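Local coordinates for protein chorismate synthase (Aquifex aeolicus, PDB 1Q1L) that is a chorismate synthase that probably uses reduced FMN to eliminate phosphate from 5-enolpyruvylshikimate-3-phosphate, giving chorismate, the precursor of the aromatic amino acids, at residues 29-35 against 151-155; 284-288 against 299-304; 174-178 against 204-209. All blocks are in the same frame, centred on the assembly; numbering follows the deposited sequence.

Contact 1: residues 29-35 against 151-155; sequences IPANLPL and VCKKF
Lys154 and Pro34 make the one hydrogen bond between the 29-35 loop and helix 142-157. The lysine starts from the helix face turned to the loop. Its CB lies near Leu35 CD1. Lys154 CG is anti to the backbone N (chi1 -176°), which brings it alongside the loop, 3.4 Å from Pro34 O. A bend at chi2 carries CD and CE round that oxygen, with Lys154 CE 3.6 Å from Pro34 O. A second bend at chi4 turns the ammonium back, and Lys154 NZ donates to Pro34 O at 2.7 Å. The donor stands well above the carbonyl plane, 57° out of it. NZ also forms a salt bridge with Glu39 in the next helix, 37-48.

The rest of the contact is apolar and mostly buried. Val151 CG1 sits between two loop side chains, 4.0 Å from Ile29 CG1 and 4.0 Å from Leu35 CD2. Leu33 points at the helix, and its CD2 rests 4.0 Å from Phe155 CA. The Phe155 ring and Pro30 cross at about a right angle, with Phe155 CE1 3.7 Å from Pro30 CD. Beyond the two segments, Phe159 packs edge-to-face with Phe155, while Met384 and Leu376 touch it from helices 384-399 and 356-379. Thr75 OG1 is hydrogen-bonded to both Pro30 O and Leu33 N.

The loop links strand 21-27 of the four-stranded antiparallel sheet to helix 37-48. The contact thus packs the loop leaving that sheet on helix 142-157 in this beta-alpha-beta sandwich. Ile29, Pro30, Leu33 and Leu35 supply the apolar surface that meets Val151 and Phe155. A single lysine, shared between a carbonyl and a carboxylate, supplies the polar link, so its positive charge is probably balanced mainly by Glu39.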
loop_
_atom_site.group_PDB
_atom_site.type_symbol
_atom_site.label_atom_id
_atom_site.label_comp_id
_atom_site.label_asym_id
_atom_site.label_seq_id
_atom_site.Cartn_x
_atom_site.Cartn_y
_atom_site.Cartn_z
ATOM N N ILE A 29 -2.173 -9.130 -13.766
ATOM C CA ILE A 29 -2.183 -10.449 -14.406
ATOM C C ILE A 29 -1.193 -10.386 -15.563
ATOM O O ILE A 29 -1.247 -9.471 -16.374
ATOM C CB ILE A 29 -3.575 -10.821 -14.946
ATOM C CG1 ILE A 29 -4.584 -10.870 -13.792
ATOM C CG2 ILE A 29 -3.518 -12.190 -15.620
ATOM C CD1 ILE A 29 -4.387 -12.041 -12.848
ATOM N N PRO A 30 -0.268 -11.353 -15.648
ATOM C CA PRO A 30 0.717 -11.336 -16.736
ATOM C C PRO A 30 0.114 -11.333 -18.130
ATOM O O PRO A 30 -1.049 -11.706 -18.326
ATOM C CB PRO A 30 1.546 -12.588 -16.478
ATOM C CG PRO A 30 1.433 -12.764 -14.979
ATOM C CD PRO A 30 -0.026 -12.487 -14.741
ATOM N N ALA A 31 0.928 -10.909 -19.092
ATOM C CA ALA A 31 0.530 -10.858 -20.493
ATOM C C ALA A 31 0.572 -12.250 -21.109
ATOM O O ALA A 31 1.320 -13.117 -20.654
ATOM C CB ALA A 31 1.476 -9.936 -21.270
ATOM N N ASN A 32 -0.235 -12.445 -22.149
ATOM C CA ASN A 32 -0.296 -13.696 -22.892
ATOM C C ASN A 32 -1.112 -14.803 -22.236
ATOM O O ASN A 32 -0.940 -15.979 -22.553
ATOM C CB ASN A 32 1.125 -14.192 -23.205
ATOM C CG ASN A 32 1.905 -13.216 -24.085
ATOM O OD1 ASN A 32 3.126 -13.318 -24.216
ATOM N ND2 ASN A 32 1.198 -12.270 -24.694
ATOM N N LEU A 33 -1.998 -14.422 -21.322
ATOM C CA LEU A 33 -2.878 -15.380 -20.661
ATOM C C LEU A 33 -4.179 -15.428 -21.457
ATOM O O LEU A 33 -4.845 -14.408 -21.626
ATOM C CB LEU A 33 -3.212 -14.932 -19.236
ATOM C CG LEU A 33 -4.312 -15.766 -18.556
ATOM C CD1 LEU A 33 -3.742 -17.132 -18.178
ATOM C CD2 LEU A 33 -4.847 -15.049 -17.315
ATOM N N PRO A 34 -4.552 -16.608 -21.974
ATOM C CA PRO A 34 -5.806 -16.676 -22.736
ATOM C C PRO A 34 -6.958 -16.307 -21.802
ATOM O O PRO A 34 -7.067 -16.865 -20.712
ATOM C CB PRO A 34 -5.872 -18.138 -23.164
ATOM C CG PRO A 34 -4.417 -18.538 -23.243
ATOM C CD PRO A 34 -3.830 -17.890 -22.017
ATOM N N LEU A 35 -7.810 -15.373 -22.217
ATOM C CA LEU A 35 -8.941 -14.954 -21.389
ATOM C C LEU A 35 -10.140 -14.574 -22.253
ATOM O O LEU A 35 -10.000 -13.838 -23.227
ATOM C CB LEU A 35 -8.545 -13.756 -20.516
ATOM C CG LEU A 35 -9.593 -13.203 -19.535
ATOM C CD1 LEU A 35 -9.912 -14.244 -18.464
ATOM C CD2 LEU A 35 -9.066 -11.937 -18.877
ATOM N N VAL A 151 -10.940 -14.210 -13.415
ATOM C CA VAL A 151 -9.686 -13.991 -14.130
ATOM C C VAL A 151 -8.548 -14.666 -13.369
ATOM O O VAL A 151 -7.688 -15.323 -13.956
ATOM C CB VAL A 151 -9.384 -12.468 -14.279
ATOM C CG1 VAL A 151 -8.078 -12.258 -15.031
ATOM C CG2 VAL A 151 -10.527 -11.790 -15.023
ATOM N N CYS A 152 -8.552 -14.511 -12.052
ATOM C CA CYS A 152 -7.511 -15.108 -11.228
ATOM C C CYS A 152 -7.549 -16.628 -11.300
ATOM O O CYS A 152 -6.505 -17.280 -11.287
ATOM C CB CYS A 152 -7.653 -14.622 -9.789
ATOM S SG CYS A 152 -7.412 -12.835 -9.660
ATOM N N LYS A 153 -8.748 -17.196 -11.386
ATOM C CA LYS A 153 -8.874 -18.647 -11.501
ATOM C C LYS A 153 -8.247 -19.106 -12.812
ATOM O O LYS A 153 -7.525 -20.099 -12.846
ATOM C CB LYS A 153 -10.338 -19.082 -11.490
ATOM C CG LYS A 153 -11.021 -19.061 -10.139
ATOM C CD LYS A 153 -12.387 -19.730 -10.246
ATOM C CE LYS A 153 -13.116 -19.752 -8.917
ATOM N NZ LYS A 153 -14.449 -20.407 -9.045
ATOM N N LYS A 154 -8.535 -18.398 -13.900
ATOM C CA LYS A 154 -7.963 -18.771 -15.191
ATOM C C LYS A 154 -6.444 -18.758 -15.072
ATOM O O LYS A 154 -5.758 -19.676 -15.527
ATOM C CB LYS A 154 -8.411 -17.801 -16.287
ATOM C CG LYS A 154 -7.929 -18.201 -17.679
ATOM C CD LYS A 154 -8.355 -19.637 -18.012
ATOM C CE LYS A 154 -7.714 -20.137 -19.305
ATOM N NZ LYS A 154 -8.132 -19.333 -20.487
ATOM N N PHE A 155 -5.919 -17.711 -14.448
ATOM C CA PHE A 155 -4.478 -17.591 -14.249
ATOM C C PHE A 155 -3.922 -18.801 -13.481
ATOM O O PHE A 155 -2.930 -19.408 -13.887
ATOM C CB PHE A 155 -4.164 -16.300 -13.479
ATOM C CG PHE A 155 -2.730 -16.193 -13.041
ATOM C CD1 PHE A 155 -1.709 -16.024 -13.974
ATOM C CD2 PHE A 155 -2.397 -16.304 -11.692
ATOM C CE1 PHE A 155 -0.374 -15.971 -13.568
ATOM C CE2 PHE A 155 -1.070 -16.251 -11.276
ATOM C CZ PHE A 155 -0.054 -16.086 -12.216
#

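Contact 2: residues 284-288 against 299-304; sequences QVHDE and RHSNNL
Asp287 reaches from the 284-288 loop into the turn at Ser301 to Leu304. The two segments flank the beta-hairpin of strands 289-292 and 296-299, and hold together just beyond its open end. His300 N continues the pairing with a 2.8 Å bond to Glu288 O.

The tight part is built on the buried Asp287 carboxylate, which takes three donors. Asp287 OD1 accepts from Ser301 OG at 2.7 Å through its anti lone pair. Asp287 OD1 also accepts from Asn303 N at 2.8 Å on the syn side, somewhat out of the carboxylate plane. Asp287 OD2 uses its syn lone pair for Leu304 N at 3.1 Å. These bonds fix the rotation of the carboxylate and probably favour its charged form. A water joins Asp287 O to Arg299 NE, which also pairs with Glu308. Leu304 O accepts a hydrogen bond from Lys267 NZ of the third subunit.

The other side is open to solvent. Glu288 and His300 are exposed, and Glu288 CG merely touches the imidazole edge at CD2. Another water bridges Glu288 N and Ser301 OG.

At the far end, Asn303 ND2 donates to the buried Val285 O at 2.9 Å, from 36° above the carbonyl plane.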
loop_
_atom_site.group_PDB
_atom_site.type_symbol
_atom_site.label_atom_id
_atom_site.label_comp_id
_atom_site.label_asym_id
_atom_site.label_seq_id
_atom_site.Cartn_x
_atom_site.Cartn_y
_atom_site.Cartn_z
ATOM N N GLN A 284 -3.564 -35.475 17.920
ATOM C CA GLN A 284 -4.712 -35.761 17.068
ATOM C C GLN A 284 -4.990 -34.640 16.072
ATOM O O GLN A 284 -6.002 -34.655 15.371
ATOM C CB GLN A 284 -5.959 -36.052 17.914
ATOM C CG GLN A 284 -5.973 -35.411 19.288
ATOM C CD GLN A 284 -7.185 -35.826 20.108
ATOM O OE1 GLN A 284 -7.508 -37.012 20.199
ATOM N NE2 GLN A 284 -7.853 -34.854 20.715
ATOM N N VAL A 285 -4.084 -33.669 16.015
ATOM C CA VAL A 285 -4.217 -32.555 15.087
ATOM C C VAL A 285 -3.037 -32.586 14.125
ATOM O O VAL A 285 -3.203 -32.425 12.917
ATOM C CB VAL A 285 -4.226 -31.197 15.824
ATOM C CG1 VAL A 285 -4.202 -30.054 14.814
ATOM C CG2 VAL A 285 -5.468 -31.088 16.699
ATOM N N HIS A 286 -1.850 -32.807 14.681
ATOM C CA HIS A 286 -0.605 -32.860 13.923
ATOM C C HIS A 286 -0.698 -33.663 12.634
ATOM O O HIS A 286 -1.137 -34.811 12.638
ATOM C CB HIS A 286 0.508 -33.449 14.795
ATOM C CG HIS A 286 1.804 -33.646 14.072
ATOM N ND1 HIS A 286 2.552 -32.594 13.584
ATOM C CD2 HIS A 286 2.477 -34.773 13.739
ATOM C CE1 HIS A 286 3.628 -33.067 12.980
ATOM N NE2 HIS A 286 3.607 -34.385 13.060
ATOM N N ASP A 287 -0.282 -33.053 11.530
ATOM C CA ASP A 287 -0.298 -33.738 10.246
ATOM C C ASP A 287 1.083 -34.358 10.047
ATOM O O ASP A 287 2.064 -33.652 9.824
ATOM C CB ASP A 287 -0.613 -32.761 9.108
ATOM C CG ASP A 287 -1.987 -32.126 9.242
ATOM O OD1 ASP A 287 -2.979 -32.870 9.426
ATOM O OD2 ASP A 287 -2.075 -30.879 9.154
ATOM N N GLU A 288 1.148 -35.683 10.144
ATOM C CA GLU A 288 2.404 -36.412 9.997
ATOM C C GLU A 288 3.129 -36.124 8.683
ATOM O O GLU A 288 2.537 -36.175 7.603
ATOM C CB GLU A 288 2.155 -37.920 10.123
ATOM C CG GLU A 288 3.421 -38.764 9.996
ATOM C CD GLU A 288 3.165 -40.255 10.151
ATOM O OE1 GLU A 288 4.139 -41.032 10.074
ATOM O OE2 GLU A 288 1.996 -40.651 10.347
ATOM N N ARG A 299 2.181 -34.443 3.596
ATOM C CA ARG A 299 1.589 -34.763 4.898
ATOM C C ARG A 299 0.616 -35.930 4.761
ATOM O O ARG A 299 0.050 -36.137 3.690
ATOM C CB ARG A 299 0.857 -33.535 5.458
ATOM C CG ARG A 299 1.711 -32.265 5.530
ATOM C CD ARG A 299 2.830 -32.370 6.558
ATOM N NE ARG A 299 3.580 -31.121 6.689
ATOM C CZ ARG A 299 4.346 -30.599 5.733
ATOM N NH1 ARG A 299 4.475 -31.214 4.564
ATOM N NH2 ARG A 299 4.989 -29.457 5.943
ATOM N N HIS A 300 0.418 -36.681 5.842
ATOM C CA HIS A 300 -0.482 -37.833 5.817
ATOM C C HIS A 300 -1.935 -37.499 6.151
ATOM O O HIS A 300 -2.829 -38.331 5.984
ATOM C CB HIS A 300 0.048 -38.928 6.744
ATOM C CG HIS A 300 1.304 -39.571 6.244
ATOM N ND1 HIS A 300 1.347 -40.311 5.081
ATOM C CD2 HIS A 300 2.574 -39.539 6.715
ATOM C CE1 HIS A 300 2.588 -40.706 4.856
ATOM N NE2 HIS A 300 3.352 -40.249 5.833
ATOM N N SER A 301 -2.158 -36.281 6.633
ATOM C CA SER A 301 -3.496 -35.793 6.949
ATOM C C SER A 301 -3.438 -34.284 6.714
ATOM O O SER A 301 -2.356 -33.739 6.488
ATOM C CB SER A 301 -3.876 -36.103 8.398
ATOM O OG SER A 301 -2.934 -35.558 9.297
ATOM N N ASN A 302 -4.580 -33.605 6.768
ATOM C CA ASN A 302 -4.583 -32.171 6.511
ATOM C C ASN A 302 -5.511 -31.377 7.424
ATOM O O ASN A 302 -6.379 -30.638 6.957
ATOM C CB ASN A 302 -4.937 -31.925 5.037
ATOM C CG ASN A 302 -4.644 -30.503 4.590
ATOM O OD1 ASN A 302 -3.743 -29.847 5.111
ATOM N ND2 ASN A 302 -5.393 -30.032 3.602
ATOM N N ASN A 303 -5.311 -31.530 8.728
ATOM C CA ASN A 303 -6.114 -30.822 9.711
ATOM C C ASN A 303 -5.735 -29.352 9.743
ATOM O O ASN A 303 -6.495 -28.525 10.244
ATOM C CB ASN A 303 -5.911 -31.427 11.100
ATOM C CG ASN A 303 -6.326 -32.875 11.158
ATOM O OD1 ASN A 303 -7.460 -33.216 10.828
ATOM N ND2 ASN A 303 -5.408 -33.737 11.575
ATOM N N LEU A 304 -4.562 -29.033 9.201
ATOM C CA LEU A 304 -4.078 -27.654 9.162
ATOM C C LEU A 304 -4.665 -26.857 7.999
ATOM O O LEU A 304 -4.508 -25.639 7.933
ATOM C CB LEU A 304 -2.553 -27.633 9.064
ATOM C CG LEU A 304 -1.789 -28.152 10.280
ATOM C CD1 LEU A 304 -0.304 -28.161 9.983
ATOM C CD2 LEU A 304 -2.094 -27.273 11.474
HETATM O O HOH W 1 -1.111 -37.340 10.285
HETATM O O HOH W 2 2.719 -30.978 9.677
#

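Contact 3: residues 174-178 against 204-209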
loop_
_atom_site.group_PDB
_atom_site.type_symbol
_atom_site.label_atom_id
_atom_site.label_comp_id
_atom_site.label_asym_id
_atom_site.label_seq_id
_atom_site.Cartn_x
_atom_site.Cartn_y
_atom_site.Cartn_z
ATOM N N GLU A 174 -27.348 -30.192 8.512
ATOM C CA GLU A 174 -25.991 -30.340 8.006
ATOM C C GLU A 174 -25.810 -31.573 7.123
ATOM O O GLU A 174 -26.605 -32.516 7.178
ATOM C CB GLU A 174 -25.010 -30.430 9.176
ATOM C CG GLU A 174 -25.336 -29.517 10.342
ATOM C CD GLU A 174 -24.204 -29.439 11.351
ATOM O OE1 GLU A 174 -23.170 -28.820 11.028
ATOM O OE2 GLU A 174 -24.341 -30.000 12.459
ATOM N N VAL A 175 -24.765 -31.558 6.301
ATOM C CA VAL A 175 -24.466 -32.702 5.451
ATOM C C VAL A 175 -23.666 -33.633 6.355
ATOM O O VAL A 175 -22.460 -33.470 6.533
ATOM C CB VAL A 175 -23.619 -32.306 4.222
ATOM C CG1 VAL A 175 -23.211 -33.552 3.451
ATOM C CG2 VAL A 175 -24.416 -31.371 3.314
ATOM N N GLU A 176 -24.360 -34.607 6.934
ATOM C CA GLU A 176 -23.755 -35.554 7.861
ATOM C C GLU A 176 -22.591 -36.365 7.315
ATOM O O GLU A 176 -21.674 -36.708 8.057
ATOM C CB GLU A 176 -24.838 -36.485 8.404
ATOM C CG GLU A 176 -26.001 -35.738 9.049
ATOM C CD GLU A 176 -25.573 -34.887 10.237
ATOM O OE1 GLU A 176 -26.432 -34.168 10.790
ATOM O OE2 GLU A 176 -24.385 -34.936 10.625
ATOM N N GLU A 177 -22.618 -36.674 6.024
ATOM C CA GLU A 177 -21.539 -37.442 5.421
ATOM C C GLU A 177 -20.190 -36.733 5.514
ATOM O O GLU A 177 -19.146 -37.370 5.393
ATOM C CB GLU A 177 -21.835 -37.733 3.945
ATOM C CG GLU A 177 -23.052 -38.608 3.710
ATOM C CD GLU A 177 -24.333 -37.814 3.589
ATOM O OE1 GLU A 177 -24.478 -36.794 4.295
ATOM O OE2 GLU A 177 -25.202 -38.220 2.789
ATOM N N LEU A 178 -20.208 -35.424 5.743
ATOM C CA LEU A 178 -18.961 -34.658 5.800
ATOM C C LEU A 178 -18.469 -34.269 7.188
ATOM O O LEU A 178 -17.585 -33.422 7.312
ATOM C CB LEU A 178 -19.097 -33.395 4.944
ATOM C CG LEU A 178 -19.576 -33.638 3.510
ATOM C CD1 LEU A 178 -19.726 -32.308 2.774
ATOM C CD2 LEU A 178 -18.587 -34.540 2.796
ATOM N N ILE A 204 -24.815 -28.633 -2.558
ATOM C CA ILE A 204 -24.423 -29.576 -1.518
ATOM C C ILE A 204 -23.780 -30.765 -2.237
ATOM O O ILE A 204 -24.178 -31.117 -3.345
ATOM C CB ILE A 204 -25.629 -30.051 -0.666
ATOM C CG1 ILE A 204 -26.778 -30.490 -1.573
ATOM C CG2 ILE A 204 -26.070 -28.939 0.273
ATOM C CD1 ILE A 204 -27.982 -31.025 -0.809
ATOM N N PRO A 205 -22.764 -31.384 -1.621
ATOM C CA PRO A 205 -22.032 -32.528 -2.171
ATOM C C PRO A 205 -22.857 -33.775 -2.521
ATOM O O PRO A 205 -22.354 -34.676 -3.182
ATOM C CB PRO A 205 -21.000 -32.826 -1.085
ATOM C CG PRO A 205 -20.823 -31.529 -0.404
ATOM C CD PRO A 205 -22.219 -31.015 -0.307
ATOM N N PHE A 206 -24.107 -33.834 -2.072
ATOM C CA PHE A 206 -24.956 -34.992 -2.358
ATOM C C PHE A 206 -26.317 -34.542 -2.874
ATOM O O PHE A 206 -27.273 -34.422 -2.108
ATOM C CB PHE A 206 -25.123 -35.846 -1.097
ATOM C CG PHE A 206 -23.818 -36.299 -0.500
ATOM C CD1 PHE A 206 -23.058 -35.437 0.283
ATOM C CD2 PHE A 206 -23.327 -37.574 -0.756
ATOM C CE1 PHE A 206 -21.829 -35.835 0.800
ATOM C CE2 PHE A 206 -22.097 -37.983 -0.243
ATOM C CZ PHE A 206 -21.347 -37.111 0.536
ATOM N N PRO A 207 -26.424 -34.300 -4.191
ATOM C CA PRO A 207 -27.669 -33.856 -4.824
ATOM C C PRO A 207 -28.919 -34.638 -4.427
ATOM O O PRO A 207 -30.007 -34.066 -4.341
ATOM C CB PRO A 207 -27.353 -33.965 -6.314
ATOM C CG PRO A 207 -25.891 -33.664 -6.360
ATOM C CD PRO A 207 -25.371 -34.488 -5.203
ATOM N N GLU A 208 -28.779 -35.940 -4.189
ATOM C CA GLU A 208 -29.938 -36.738 -3.800
ATOM C C GLU A 208 -30.617 -36.099 -2.593
ATOM O O GLU A 208 -31.838 -36.149 -2.459
ATOM C CB GLU A 208 -29.533 -38.172 -3.448
ATOM C CG GLU A 208 -28.659 -38.291 -2.216
ATOM C CD GLU A 208 -27.192 -38.434 -2.554
ATOM O OE1 GLU A 208 -26.673 -37.601 -3.331
ATOM O OE2 GLU A 208 -26.558 -39.380 -2.039
ATOM N N LYS A 209 -29.806 -35.489 -1.730
ATOM C CA LYS A 209 -30.281 -34.829 -0.515
ATOM C C LYS A 209 -31.046 -33.541 -0.806
ATOM O O LYS A 209 -31.728 -33.007 0.068
ATOM C CB LYS A 209 -29.096 -34.501 0.398
ATOM C CG LYS A 209 -28.306 -35.702 0.898
ATOM C CD LYS A 209 -28.983 -36.357 2.090
ATOM C CE LYS A 209 -28.094 -37.426 2.717
ATOM N NZ LYS A 209 -28.627 -37.905 4.028
HETATM O O HOH W 3 -27.605 -35.680 5.391
#
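The nearest CA atoms, those of Val175 and Ile204, are 7.6 Å apart, and side chains such as Val175 CG2 and Ile204 CG2 bridge the gap. No hydrogen bond crosses directly. Each segment makes its own turn, with Leu178 N bonded to Val175 O and Lys209 N bonded to Phe206 O.

Phe206 is the hub. Val175 CG1 approaches its ring obliquely, 3.7 Å from Phe206 CD1. Leu178 CD2 comes to the ring edge, 4.0 Å from Phe206 CE1. The other methyl of Leu178, CD1, presses tightly on Pro205 CG at 3.5 Å.

These residues lie beside the five-stranded antiparallel sheet. Residues 174-178 begin at the end of strand 173-174, one of its two outermost strands, and 204-209 lead from helix 187-197 toward helix 210-221. Phe166 of strand 162-170 touches both Leu178 and Pro205, and Phe213 of helix 210-221 touches Val175 and Ile204. Phe206 also makes a cation-pi contact with Lys196 of helix 187-197.

Glu177 lies over one face of the Phe206 ring. Its CG makes a CH-pi contact, 4.2 Å from the ring centroid and 21° off the normal. The chain then bends (chi2 89°), which lays the carboxylate almost flat against the ring, with 14° between the planes. Glu177 OE2 sits toward the rim. From the opposite direction comes Lys209, with Lys209 CE 3.0 Å from Glu177 OE2. The salt bridge from Lys209 NZ to Glu177 OE2 is long, at 3.7 Å. A water accepts a hydrogen bond from NZ and gives a weak one to Glu177 OE1.

How the contacts relate
The three contacts follow one another along the chain in the order 1, 3, 2, and none touches another. Contacts 2 and 3 are the nearer pair, with centres 24 Å apart and nearest atoms about 11 Å apart. Contact 1 is 33 Å, centre to centre, from each of the others, and it lies across the chain's centre from contact 3. Contact 1 packs the loop after strand 21-27 on helix 142-157, whereas contact 3 packs loops beside the five-stranded sheet. All lie away from the predicted FMN and NADP sites of their own chain. Contact 2 does reach the third subunit, where Val285 touches Pro325 and Leu304 touches Lys324, predicted FMN-binding residues of that chain.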